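Local coordinates for protein archease, possible chaperone (Thermotoga maritima, PDB 1J5U) that probably activates the tRNA-splicing ligase RtcB by promoting its guanylylation, and binds calcium, at residues 42-46 against 47-51. Numbering follows the deposited sequence.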
loop_
_atom_site.group_PDB
_atom_site.type_symbol
_atom_site.label_atom_id
_atom_site.label_comp_id
_atom_site.label_asym_id
_atom_site.label_seq_id
_atom_site.Cartn_x
_atom_site.Cartn_y
_atom_site.Cartn_z
ATOM N N ILE A 42 -6.112 -1.059 -1.987
ATOM C CA ILE A 42 -5.553 -0.700 -3.286
ATOM C C ILE A 42 -4.644 -1.806 -3.834
ATOM O O ILE A 42 -4.781 -2.211 -4.998
ATOM C CB ILE A 42 -4.745 0.637 -3.204
ATOM C CG1 ILE A 42 -5.704 1.823 -2.967
ATOM C CG2 ILE A 42 -3.929 0.846 -4.501
ATOM C CD1 ILE A 42 -4.999 3.166 -2.769
ATOM N N LEU A 43 -3.725 -2.296 -2.991
ATOM C CA LEU A 43 -2.796 -3.353 -3.383
ATOM C C LEU A 43 -3.510 -4.625 -3.872
ATOM O O LEU A 43 -3.165 -5.182 -4.926
ATOM C CB LEU A 43 -1.838 -3.695 -2.203
ATOM C CG LEU A 43 -0.842 -2.600 -1.773
ATOM C CD1 LEU A 43 0.001 -3.105 -0.586
ATOM C CD2 LEU A 43 0.087 -2.228 -2.954
ATOM N N LEU A 44 -4.509 -5.074 -3.122
ATOM C CA LEU A 44 -5.280 -6.277 -3.468
ATOM C C LEU A 44 -6.103 -6.096 -4.753
ATOM O O LEU A 44 -6.155 -6.980 -5.617
ATOM C CB LEU A 44 -6.247 -6.621 -2.335
ATOM C CG LEU A 44 -5.588 -6.960 -0.994
ATOM C CD1 LEU A 44 -6.650 -7.218 0.070
ATOM C CD2 LEU A 44 -4.712 -8.178 -1.187
ATOM N N GLU A 45 -6.749 -4.947 -4.854
ATOM C CA GLU A 45 -7.584 -4.633 -6.007
ATOM C C GLU A 45 -6.767 -4.404 -7.276
ATOM O O GLU A 45 -7.053 -4.991 -8.320
ATOM C CB GLU A 45 -8.425 -3.393 -5.690
ATOM C CG GLU A 45 -9.000 -2.671 -6.905
ATOM C CD GLU A 45 -9.515 -1.285 -6.538
ATOM O OE1 GLU A 45 -10.364 -1.200 -5.630
ATOM O OE2 GLU A 45 -9.064 -0.291 -7.151
ATOM N N GLU A 46 -5.739 -3.567 -7.176
ATOM C CA GLU A 46 -4.900 -3.236 -8.317
ATOM C C GLU A 46 -4.169 -4.463 -8.858
ATOM O O GLU A 46 -4.038 -4.646 -10.082
ATOM C CB GLU A 46 -3.912 -2.137 -7.899
ATOM C CG GLU A 46 -2.990 -1.628 -8.972
ATOM C CD GLU A 46 -3.731 -1.120 -10.186
ATOM O OE1 GLU A 46 -4.775 -0.451 -10.031
ATOM O OE2 GLU A 46 -3.256 -1.384 -11.297
ATOM N N GLU A 47 -3.700 -5.319 -7.955
ATOM C CA GLU A 47 -2.990 -6.525 -8.366
ATOM C C GLU A 47 -3.898 -7.723 -8.643
ATOM O O GLU A 47 -3.429 -8.759 -9.099
ATOM C CB GLU A 47 -1.952 -6.903 -7.317
ATOM C CG GLU A 47 -0.858 -5.854 -7.142
ATOM C CD GLU A 47 0.409 -6.465 -6.588
ATOM O OE1 GLU A 47 0.302 -7.506 -5.903
ATOM O OE2 GLU A 47 1.504 -5.918 -6.820
ATOM N N GLY A 48 -5.187 -7.567 -8.385
ATOM C CA GLY A 48 -6.149 -8.639 -8.604
ATOM C C GLY A 48 -5.794 -9.891 -7.817
ATOM O O GLY A 48 -5.942 -11.021 -8.295
ATOM N N ILE A 49 -5.319 -9.684 -6.592
ATOM C CA ILE A 49 -4.903 -10.780 -5.737
ATOM C C ILE A 49 -6.056 -11.640 -5.249
ATOM O O ILE A 49 -7.087 -11.137 -4.821
ATOM C CB ILE A 49 -4.098 -10.224 -4.516
ATOM C CG1 ILE A 49 -2.781 -9.649 -5.018
ATOM C CG2 ILE A 49 -3.844 -11.321 -3.472
ATOM C CD1 ILE A 49 -2.013 -8.810 -4.003
ATOM N N VAL A 50 -5.879 -12.950 -5.349
ATOM C CA VAL A 50 -6.881 -13.900 -4.871
ATOM C C VAL A 50 -6.151 -14.592 -3.725
ATOM O O VAL A 50 -5.001 -15.020 -3.873
ATOM C CB VAL A 50 -7.285 -14.936 -5.962
ATOM C CG1 VAL A 50 -8.351 -15.886 -5.416
ATOM C CG2 VAL A 50 -7.835 -14.213 -7.187
ATOM N N LEU A 51 -6.808 -14.691 -2.580
ATOM C CA LEU A 51 -6.165 -15.271 -1.406
ATOM C C LEU A 51 -6.439 -16.731 -1.067
ATOM O O LEU A 51 -7.532 -17.238 -1.288
ATOM C CB LEU A 51 -6.516 -14.427 -0.173
ATOM C CG LEU A 51 -6.195 -12.930 -0.206
ATOM C CD1 LEU A 51 -6.703 -12.279 1.068
ATOM C CD2 LEU A 51 -4.704 -12.733 -0.347
#
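Ile49 folds back against Leu44 where helix 32-47 ends. Ile49 CB lies 4.0 Å from Leu44 CD2. CG2, anti to the backbone N, meets the same methyl. CG1 stands beside the backbone N (chi1 -67°), and the extended chi2 carries CD1 back to the helix end. There Ile49 CD1 sits 4.0 Å from Leu44 CD2. It also lies close to Leu43 O. One leucine methyl therefore touches CB and both ends of the branched isoleucine, and the two side chains cross at about a right angle. Ala85 of strand 84-92 touches both, and Ile80 of helix 66-81 also packs on Ile49.

The backbone bonds close the turn that brings this apolar pair together. Ile49 N bonds to Leu44 O at 3.0 Å, in the carbonyl plane. Gly48 N reaches Glu45 O at 3.2 Å from well above that carbonyl's plane. Glu47 N closes the last regular turn on Leu43 O at 3.1 Å. The Glu47 side chain then runs past this oxygen, with CG 3.3 Å from Leu43 O. Beyond CG it is extended, and its OE2 accepts a hydrogen bond from Ile111 N, which ties the helix end to a loop.

Gly48 has positive phi (58°), which turns the chain out of the helix. With the Ile49 N and Gly48 N bonds this makes a Schellman motif, with its usual apolar contact, leading into strand 50-52.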